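Local coordinates for glycosyl hydrolase family 2, TIM barrel domain protein (Parabacteroides merdae ATCC 43184, PDB 6DXU) that acts as a gut bacterial beta-glucuronidase of glycoside hydrolase family 2, probably releasing glucuronic acid from beta-glucuronides, at residues D[173-178]-D[435-440]; D[447-452]-D[474-479]; D[466-471]-D[511-516]. All coordinates share one frame; numbering follows the deposited sequence.

Interaction 1 of 3, residues D[173-178]-D[435-440]; sequences DLEMIP and NDFNTF. With NA (sodium ion), chain O.
Leu174 sets a methyl against the flat carboxylate of Asp436. Its CD2 lies over the group, 3.4 Å from Asp436 CG and nearly as close to both carboxylate oxygens. The other methyl, CD1, reaches the backbone instead, 3.6 Å from Asp436 O. This follows from Leu174 CG standing opposite the carbonyl carbon (chi1 -67°), which sends both branches toward residues 435-440. With an alanine here both methyls go, and a gap would probably open over the Asp436 carboxylate and beside its carbonyl oxygen. Phe437 approaches the same loop with its ring end, its CZ 3.3 Å from Leu174 O. Glu175 meets the ring at the edge: OE2 is 3.4 Å from Phe437 CE1, with carboxylate and ring planes 59° apart. The Glu175 chain is bent at chi2 to get there, while its OE1 accepts from Gly398 N.

Residues 173-176 form a type I beta turn, and Asp173 OD1 accepts from Glu175 N in an Asx turn. The loop 173-178 wraps a sodium ion. The carbonyl oxygens of Asp173, Met176 and Pro178 bind the metal together with two waters, with a cis peptide before the proline. The loop belongs to the sugar binding domain and faces the TIM barrel domain.

No direct hydrogen bond joins the segments. One water donates to Leu174 O at 2.7 Å and to Asp436 OD2 at 2.5 Å. Another, one of the two on the sodium, also donates to Asp436 OD2, which has Ser179 OG as a further partner. Asp436 OD1 forms a salt bridge with Arg52 of the second subunit.

Interaction 2 of 3, residues D[447-452]-D[474-479]; sequences AFMKEL and NDIVDV
Ile476 rests against the side of helix 442-459, where Met449 and Lys450 receive it. The contact across the two segments is apolar. Ile476 CG2 lies 4.0 Å from Met449 CG and 3.9 Å from Lys450 CD. The same methyl also sits close to the helix backbone, 3.9 Å from Lys450 CA. The longer branch of Ile476 goes to the methionine, with CD1 4.1 Å from Met449 CB. The two branches thus divide the work: CG2 reaches both helix residues, and CD1 adds to the methionine side. Met449 CG stands opposite its own backbone N (chi1 -174°), and the chain then bends at chi2 and chi3. The methylene CG therefore faces the isoleucine, while the sulfur end turns on toward strand 464-468.

No hydrogen bond or salt bridge spans the two segments. The charged groups find their mates elsewhere. Lys450 lends its aliphatic CD to Ile476, then bends at chi2 and chi4 and leads its amine away. Lys450 NZ makes a salt bridge with Asp454 and donates to Leu262 O of the third subunit. Asp475 OD1 pairs with Arg446 on the same helix, and Asp478 OD2 accepts from His457 NE2 and Thr465 N. These bonds tie the loop to helix 442-459 and strand 464-468. Leu260 of the third subunit packs on Ile476, so the loop also lies at a subunit contact.

Residues 474-478 are the last part of the connection from strand 464-468 to strand 479-481. Strand 422-429, helix 442-459 and strand 464-468 form a beta-alpha-beta unit of the TIM barrel, and the next connection packs on the side of its helix.

Interaction 3 of 3, residues D[466-471]-D[511-516]; sequences AIRRCE and LHVEWG
Arg468 and Val513 have the nearest CA atoms across these segments, 7.4 Å apart. Arg468 ends strand 464-468 and Val513 ends strand 512-513, both staves of the TIM barrel. The two strands are not direct neighbours. Strand 479-481 pairs with the first, and its Ser481 OG accepts from Val513 N. Beyond Val513 the chain leaves the strand, and Glu514 takes a positive phi.

The arginine side chain spans the gap. Its CG stands opposite the backbone N (chi1 -180°), and the chain runs extended to NE. Arg468 NE donates to Val513 O at 2.9 Å, with an N-H...O angle of 144°. The carbonyl oxygen sits at the edge of the guanidinium, near its plane. The Glu514 carboxylate covers one face instead. The two flat groups are stacked, 7° from parallel, with OE1 over the guanidinium centre, 3.4 Å from Arg468 CZ. Arg468 NE and Glu514 OE2, 3.5 Å apart, form a salt bridge by charge alone, since no N-H points at the oxygen. Glu514 OE2 has a stronger partner in Arg364 NH1, and Arg468 NH1 pairs with Glu430. This buried cluster of charges lies at the C-terminal ends of the barrel strands, where TIM-barrel enzymes place their active sites.

A water completes the link. It accepts from Arg468 NH2 at 3.0 Å and donates to Glu514 O at 2.7 Å. Glu514 O also receives a weak bond from His512 NE2, which donates to Ile484 O as well. The aliphatic part of the arginine packs on the valine, where Arg468 CD lies 3.7 Å from Val513 CG2.

Along the chain, interaction 1 closes before interactions 2 and 3 open. The last two cross, since their segments alternate. Interactions 2 and 3 have centres 14 Å apart and touch: Met449 and Val477 pack on Ile467, and Val479 on Ala466 and Leu511. They lie wholly within the TIM barrel and form one continuous patch of packing, from the outer helix layer to the strand ends. Interaction 1 lies about 20 Å from interaction 2 and about 21 Å from interaction 3, between centres, and touches neither. It joins the sugar binding domain to the barrel loop just before helix 442-459, beside a second subunit. Interaction 2 borders a third subunit, whereas no other chain touches interaction 3.

Interaction 1 of 3, residues D[173-178]-D[435-440]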
loop_
_atom_site.group_PDB
_atom_site.type_symbol
_atom_site.label_atom_id
_atom_site.label_comp_id
_atom_site.label_asym_id
_atom_site.label_seq_id
_atom_site.Cartn_x
_atom_site.Cartn_y
_atom_site.Cartn_z
ATOM N N ASP D 173 -4.292 17.754 12.306
ATOM C CA ASP D 173 -3.467 16.564 12.093
ATOM C C ASP D 173 -2.337 16.598 13.113
ATOM O O ASP D 173 -1.446 17.443 13.014
ATOM C CB ASP D 173 -2.937 16.550 10.664
ATOM C CG ASP D 173 -2.140 15.301 10.330
ATOM O OD1 ASP D 173 -1.838 14.487 11.238
ATOM O OD2 ASP D 173 -1.804 15.162 9.132
ATOM N N LEU D 174 -2.380 15.691 14.088
ATOM C CA LEU D 174 -1.340 15.663 15.111
ATOM C C LEU D 174 0.028 15.311 14.536
ATOM O O LEU D 174 1.050 15.634 15.156
ATOM C CB LEU D 174 -1.724 14.655 16.205
ATOM C CG LEU D 174 -2.967 15.098 16.995
ATOM C CD1 LEU D 174 -3.503 13.938 17.849
ATOM C CD2 LEU D 174 -2.654 16.331 17.853
ATOM N N GLU D 175 0.067 14.656 13.374
ATOM C CA GLU D 175 1.317 14.232 12.749
ATOM C C GLU D 175 1.812 15.223 11.713
ATOM O O GLU D 175 2.628 14.860 10.860
ATOM C CB GLU D 175 1.174 12.842 12.114
ATOM C CG GLU D 175 0.863 11.701 13.109
ATOM C CD GLU D 175 2.027 11.439 14.067
ATOM O OE1 GLU D 175 3.182 11.851 13.768
ATOM O OE2 GLU D 175 1.780 10.857 15.146
ATOM N N MET D 176 1.334 16.465 11.774
ATOM C CA MET D 176 1.743 17.527 10.872
ATOM C C MET D 176 2.048 18.768 11.700
ATOM O O MET D 176 1.325 19.060 12.661
ATOM C CB MET D 176 0.624 17.823 9.848
ATOM C CG MET D 176 0.947 18.931 8.839
ATOM S SD MET D 176 -0.521 19.388 7.861
ATOM C CE MET D 176 -1.444 20.376 9.060
ATOM N N ILE D 177 3.131 19.471 11.365
ATOM C CA ILE D 177 3.404 20.739 12.045
ATOM C C ILE D 177 2.770 21.853 11.224
ATOM O O ILE D 177 2.671 21.721 9.992
ATOM C CB ILE D 177 4.905 20.985 12.252
ATOM C CG1 ILE D 177 5.654 21.072 10.919
ATOM C CG2 ILE D 177 5.480 19.890 13.139
ATOM C CD1 ILE D 177 7.131 21.594 11.061
ATOM N N PRO D 178 2.293 22.949 11.854
ATOM C CA PRO D 178 2.318 23.198 13.303
ATOM C C PRO D 178 1.219 22.465 14.078
ATOM O O PRO D 178 0.318 21.864 13.487
ATOM C CB PRO D 178 2.066 24.707 13.401
ATOM C CG PRO D 178 1.169 24.986 12.242
ATOM C CD PRO D 178 1.654 24.067 11.130
ATOM N N ASN D 435 1.478 17.435 24.962
ATOM C CA ASN D 435 0.111 16.915 24.930
ATOM C C ASN D 435 -0.507 16.792 23.535
ATOM O O ASN D 435 -1.703 16.512 23.424
ATOM C CB ASN D 435 -0.838 17.731 25.823
ATOM C CG ASN D 435 -1.995 16.889 26.345
ATOM O OD1 ASN D 435 -1.895 15.658 26.419
ATOM N ND2 ASN D 435 -3.104 17.539 26.672
ATOM N N ASP D 436 0.270 16.934 22.460
ATOM C CA ASP D 436 -0.275 16.425 21.199
ATOM C C ASP D 436 -0.135 14.907 21.080
ATOM O O ASP D 436 -0.699 14.306 20.155
ATOM C CB ASP D 436 0.388 17.096 19.991
ATOM C CG ASP D 436 -0.410 18.297 19.473
ATOM O OD1 ASP D 436 -1.429 18.654 20.097
ATOM O OD2 ASP D 436 -0.020 18.884 18.438
ATOM N N PHE D 437 0.581 14.276 22.008
ATOM C CA PHE D 437 0.789 12.836 22.019
ATOM C C PHE D 437 0.635 12.335 23.450
ATOM O O PHE D 437 0.748 13.104 24.405
ATOM C CB PHE D 437 2.178 12.474 21.454
ATOM C CG PHE D 437 2.445 13.093 20.118
ATOM C CD1 PHE D 437 2.116 12.416 18.951
ATOM C CD2 PHE D 437 2.953 14.388 20.027
ATOM C CE1 PHE D 437 2.324 13.012 17.716
ATOM C CE2 PHE D 437 3.166 14.978 18.795
ATOM C CZ PHE D 437 2.845 14.297 17.645
ATOM N N ASN D 438 0.385 11.033 23.595
ATOM C CA ASN D 438 0.246 10.476 24.937
ATOM C C ASN D 438 1.587 10.244 25.623
ATOM O O ASN D 438 1.605 9.720 26.740
ATOM C CB ASN D 438 -0.543 9.160 24.913
ATOM C CG ASN D 438 0.224 8.016 24.265
ATOM O OD1 ASN D 438 1.158 8.224 23.492
ATOM N ND2 ASN D 438 -0.179 6.790 24.585
ATOM N N THR D 439 2.702 10.587 24.984
ATOM C CA THR D 439 4.000 10.585 25.643
ATOM C C THR D 439 4.705 11.888 25.317
ATOM O O THR D 439 4.387 12.552 24.331
ATOM C CB THR D 439 4.894 9.418 25.202
ATOM O OG1 THR D 439 5.120 9.503 23.791
ATOM C CG2 THR D 439 4.246 8.080 25.525
ATOM N N PHE D 440 5.674 12.244 26.161
ATOM C CA PHE D 440 6.538 13.396 25.936
ATOM C C PHE D 440 7.935 12.963 26.351
ATOM O O PHE D 440 8.168 12.676 27.530
ATOM C CB PHE D 440 6.072 14.611 26.737
ATOM C CG PHE D 440 6.811 15.883 26.410
ATOM C CD1 PHE D 440 6.329 16.753 25.443
ATOM C CD2 PHE D 440 7.981 16.215 27.079
ATOM C CE1 PHE D 440 7.004 17.943 25.153
ATOM C CE2 PHE D 440 8.663 17.398 26.790
ATOM C CZ PHE D 440 8.170 18.260 25.827
HETATM NA NA NA O . -0.864 19.671 13.538
HETATM O O HOH W 1 -2.946 20.398 12.672
HETATM O O HOH W 2 1.422 17.758 16.715
HETATM O O HOH W 3 -1.668 19.406 15.827
#

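Interaction 2 of 3, residues D[447-452]-D[474-479]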
loop_
_atom_site.group_PDB
_atom_site.type_symbol
_atom_site.label_atom_id
_atom_site.label_comp_id
_atom_site.label_asym_id
_atom_site.label_seq_id
_atom_site.Cartn_x
_atom_site.Cartn_y
_atom_site.Cartn_z
ATOM N N ALA D 447 17.293 14.996 20.463
ATOM C CA ALA D 447 17.952 14.330 19.341
ATOM C C ALA D 447 17.497 14.914 18.018
ATOM O O ALA D 447 18.313 15.138 17.111
ATOM C CB ALA D 447 17.678 12.820 19.381
ATOM N N PHE D 448 16.190 15.163 17.881
ATOM C CA PHE D 448 15.687 15.712 16.628
ATOM C C PHE D 448 16.064 17.179 16.492
ATOM O O PHE D 448 16.349 17.648 15.385
ATOM C CB PHE D 448 14.173 15.534 16.520
ATOM C CG PHE D 448 13.627 15.902 15.168
ATOM C CD1 PHE D 448 14.033 15.210 14.039
ATOM C CD2 PHE D 448 12.747 16.972 15.021
ATOM C CE1 PHE D 448 13.552 15.550 12.782
ATOM C CE2 PHE D 448 12.257 17.323 13.765
ATOM C CZ PHE D 448 12.656 16.617 12.651
ATOM N N MET D 449 16.055 17.929 17.604
ATOM C CA MET D 449 16.511 19.321 17.550
ATOM C C MET D 449 17.956 19.396 17.076
ATOM O O MET D 449 18.312 20.272 16.276
ATOM C CB MET D 449 16.364 19.987 18.921
ATOM C CG MET D 449 16.675 21.481 18.944
ATOM S SD MET D 449 15.333 22.445 18.223
ATOM C CE MET D 449 14.104 22.344 19.538
ATOM N N LYS D 450 18.807 18.479 17.549
ATOM C CA LYS D 450 20.204 18.509 17.116
ATOM C C LYS D 450 20.325 18.133 15.647
ATOM O O LYS D 450 21.140 18.710 14.916
ATOM C CB LYS D 450 21.055 17.572 17.981
ATOM C CG LYS D 450 22.573 17.645 17.687
ATOM C CD LYS D 450 23.062 19.092 17.789
ATOM C CE LYS D 450 24.580 19.173 18.048
ATOM N NZ LYS D 450 25.390 18.613 16.909
ATOM N N GLU D 451 19.499 17.188 15.186
ATOM C CA GLU D 451 19.517 16.852 13.768
ATOM C C GLU D 451 19.179 18.077 12.922
ATOM O O GLU D 451 19.841 18.346 11.918
ATOM C CB GLU D 451 18.548 15.710 13.472
ATOM C CG GLU D 451 18.578 15.288 12.013
ATOM C CD GLU D 451 17.573 14.188 11.676
ATOM O OE1 GLU D 451 17.396 13.914 10.476
ATOM O OE2 GLU D 451 16.990 13.586 12.598
ATOM N N LEU D 452 18.148 18.836 13.318
ATOM C CA LEU D 452 17.778 20.055 12.588
ATOM C C LEU D 452 18.886 21.110 12.639
ATOM O O LEU D 452 19.193 21.752 11.631
ATOM C CB LEU D 452 16.480 20.640 13.159
ATOM C CG LEU D 452 15.179 19.840 13.030
ATOM C CD1 LEU D 452 14.044 20.548 13.786
ATOM C CD2 LEU D 452 14.804 19.665 11.569
ATOM N N ASN D 474 18.638 24.189 25.447
ATOM C CA ASN D 474 19.333 25.468 25.252
ATOM C C ASN D 474 20.835 25.310 24.991
ATOM O O ASN D 474 21.497 26.311 24.695
ATOM C CB ASN D 474 19.070 26.423 26.432
ATOM C CG ASN D 474 19.762 26.002 27.725
ATOM O OD1 ASN D 474 20.347 24.920 27.830
ATOM N ND2 ASN D 474 19.661 26.857 28.737
ATOM N N ASP D 475 21.378 24.094 25.051
ATOM C CA ASP D 475 22.776 23.846 24.707
ATOM C C ASP D 475 22.967 23.482 23.240
ATOM O O ASP D 475 24.109 23.329 22.796
ATOM C CB ASP D 475 23.349 22.710 25.571
ATOM C CG ASP D 475 22.565 21.391 25.417
ATOM O OD1 ASP D 475 21.343 21.440 25.180
ATOM O OD2 ASP D 475 23.161 20.298 25.533
ATOM N N ILE D 476 21.887 23.328 22.481
ATOM C CA ILE D 476 21.984 22.815 21.116
ATOM C C ILE D 476 22.152 23.940 20.103
ATOM O O ILE D 476 23.022 23.878 19.228
ATOM C CB ILE D 476 20.751 21.942 20.801
ATOM C CG1 ILE D 476 20.842 20.605 21.541
ATOM C CG2 ILE D 476 20.621 21.698 19.291
ATOM C CD1 ILE D 476 19.554 19.803 21.525
ATOM N N VAL D 477 21.358 25.005 20.224
ATOM C CA VAL D 477 21.283 26.024 19.184
ATOM C C VAL D 477 22.353 27.086 19.405
ATOM O O VAL D 477 22.921 27.221 20.492
ATOM C CB VAL D 477 19.882 26.668 19.145
ATOM C CG1 VAL D 477 18.867 25.654 18.684
ATOM C CG2 VAL D 477 19.521 27.190 20.530
ATOM N N ASP D 478 22.604 27.875 18.356
ATOM C CA ASP D 478 23.570 28.970 18.459
ATOM C C ASP D 478 23.057 30.091 19.354
ATOM O O ASP D 478 23.798 30.612 20.193
ATOM C CB ASP D 478 23.885 29.528 17.073
ATOM C CG ASP D 478 24.527 28.504 16.166
ATOM O OD1 ASP D 478 25.448 27.811 16.628
ATOM O OD2 ASP D 478 24.120 28.394 14.995
ATOM N N VAL D 479 21.796 30.487 19.171
ATOM C CA VAL D 479 21.188 31.641 19.832
ATOM C C VAL D 479 19.911 31.166 20.518
ATOM O O VAL D 479 19.169 30.359 19.958
ATOM C CB VAL D 479 20.887 32.767 18.817
ATOM C CG1 VAL D 479 20.053 33.900 19.447
ATOM C CG2 VAL D 479 22.180 33.313 18.187
#

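Interaction 3 of 3, residues D[466-471]-D[511-516]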
loop_
_atom_site.group_PDB
_atom_site.type_symbol
_atom_site.label_atom_id
_atom_site.label_comp_id
_atom_site.label_asym_id
_atom_site.label_seq_id
_atom_site.Cartn_x
_atom_site.Cartn_y
_atom_site.Cartn_z
ATOM N N ALA D 466 18.495 29.119 16.066
ATOM C CA ALA D 466 17.901 29.567 17.322
ATOM C C ALA D 466 16.615 28.804 17.598
ATOM O O ALA D 466 16.000 28.240 16.691
ATOM C CB ALA D 466 17.599 31.074 17.311
ATOM N N ILE D 467 16.206 28.817 18.873
ATOM C CA ILE D 467 14.866 28.409 19.292
ATOM C C ILE D 467 14.410 29.356 20.392
ATOM O O ILE D 467 15.200 30.121 20.951
ATOM C CB ILE D 467 14.794 26.956 19.809
ATOM C CG1 ILE D 467 15.716 26.758 21.020
ATOM C CG2 ILE D 467 15.112 25.962 18.711
ATOM C CD1 ILE D 467 15.624 25.334 21.619
ATOM N N ARG D 468 13.114 29.280 20.711
ATOM C CA ARG D 468 12.520 30.029 21.813
ATOM C C ARG D 468 11.837 29.075 22.791
ATOM O O ARG D 468 11.050 28.209 22.386
ATOM C CB ARG D 468 11.510 31.064 21.308
ATOM C CG ARG D 468 10.890 31.861 22.444
ATOM C CD ARG D 468 9.810 32.850 21.993
ATOM N NE ARG D 468 9.248 33.449 23.197
ATOM C CZ ARG D 468 8.297 32.887 23.932
ATOM N NH1 ARG D 468 7.756 31.728 23.553
ATOM N NH2 ARG D 468 7.882 33.487 25.044
ATOM N N ARG D 469 12.155 29.241 24.075
ATOM C CA ARG D 469 11.539 28.563 25.220
ATOM C C ARG D 469 11.532 27.034 25.072
ATOM O O ARG D 469 10.503 26.386 24.854
ATOM C CB ARG D 469 10.120 29.071 25.495
ATOM C CG ARG D 469 9.736 28.829 26.964
ATOM C CD ARG D 469 8.235 28.885 27.178
ATOM N NE ARG D 469 7.644 27.556 27.055
ATOM C CZ ARG D 469 6.389 27.271 27.383
ATOM N NH1 ARG D 469 5.598 28.232 27.854
ATOM N NH2 ARG D 469 5.926 26.031 27.226
ATOM N N CYS D 470 12.718 26.467 25.237
ATOM C CA CYS D 470 12.835 25.027 25.490
ATOM C C CYS D 470 14.159 24.853 26.236
ATOM O O CYS D 470 15.208 24.642 25.625
ATOM C CB CYS D 470 12.780 24.208 24.212
ATOM S SG CYS D 470 12.754 22.425 24.538
ATOM N N GLU D 471 14.095 25.003 27.562
ATOM C CA GLU D 471 15.323 25.099 28.349
ATOM C C GLU D 471 16.179 23.838 28.217
ATOM O O GLU D 471 17.414 23.926 28.170
ATOM C CB GLU D 471 14.991 25.371 29.819
ATOM C CG GLU D 471 16.224 25.717 30.644
ATOM C CD GLU D 471 15.884 26.341 31.988
ATOM O OE1 GLU D 471 14.834 25.980 32.560
ATOM O OE2 GLU D 471 16.660 27.200 32.465
ATOM N N LEU D 511 19.089 36.298 23.061
ATOM C CA LEU D 511 18.298 37.224 22.257
ATOM C C LEU D 511 16.854 37.051 22.691
ATOM O O LEU D 511 16.330 35.943 22.623
ATOM C CB LEU D 511 18.457 36.937 20.759
ATOM C CG LEU D 511 17.548 37.727 19.824
ATOM C CD1 LEU D 511 17.680 39.201 20.113
ATOM C CD2 LEU D 511 17.911 37.458 18.370
ATOM N N HIS D 512 16.224 38.123 23.160
ATOM C CA HIS D 512 14.925 38.026 23.823
ATOM C C HIS D 512 13.817 38.238 22.791
ATOM O O HIS D 512 13.590 39.361 22.348
ATOM C CB HIS D 512 14.856 39.059 24.945
ATOM C CG HIS D 512 13.513 39.179 25.599
ATOM N ND1 HIS D 512 13.188 40.233 26.428
ATOM C CD2 HIS D 512 12.423 38.374 25.566
ATOM C CE1 HIS D 512 11.950 40.078 26.866
ATOM N NE2 HIS D 512 11.467 38.950 26.366
ATOM N N VAL D 513 13.110 37.182 22.399
ATOM C CA VAL D 513 11.978 37.357 21.491
ATOM C C VAL D 513 10.674 37.036 22.219
ATOM O O VAL D 513 10.553 35.995 22.874
ATOM C CB VAL D 513 12.116 36.541 20.194
ATOM C CG1 VAL D 513 13.222 37.149 19.311
ATOM C CG2 VAL D 513 12.357 35.071 20.477
ATOM N N GLU D 514 9.705 37.952 22.080
ATOM C CA GLU D 514 8.347 37.953 22.627
ATOM C C GLU D 514 8.305 38.628 23.984
ATOM O O GLU D 514 8.876 38.141 24.963
ATOM C CB GLU D 514 7.714 36.551 22.717
ATOM C CG GLU D 514 7.642 35.836 21.365
ATOM C CD GLU D 514 6.743 34.612 21.384
ATOM O OE1 GLU D 514 5.838 34.548 22.248
ATOM O OE2 GLU D 514 6.939 33.724 20.526
ATOM N N TRP D 515 7.621 39.765 24.024
ATOM C CA TRP D 515 7.240 40.449 25.249
ATOM C C TRP D 515 6.131 41.410 24.866
ATOM O O TRP D 515 5.880 41.645 23.679
ATOM C CB TRP D 515 8.425 41.174 25.909
ATOM C CG TRP D 515 9.129 42.230 25.054
ATOM C CD1 TRP D 515 10.144 42.016 24.155
ATOM C CD2 TRP D 515 8.873 43.653 25.035
ATOM N NE1 TRP D 515 10.534 43.213 23.582
ATOM C CE2 TRP D 515 9.775 44.229 24.110
ATOM C CE3 TRP D 515 7.982 44.489 25.723
ATOM C CZ2 TRP D 515 9.795 45.605 23.836
ATOM C CZ3 TRP D 515 8.002 45.857 25.452
ATOM C CH2 TRP D 515 8.907 46.401 24.517
ATOM N N GLY D 516 5.468 41.961 25.880
ATOM C CA GLY D 516 4.410 42.933 25.639
ATOM C C GLY D 516 3.180 42.733 26.499
ATOM O O GLY D 516 3.279 42.210 27.616
HETATM O O HOH W 4 9.774 35.721 25.745
#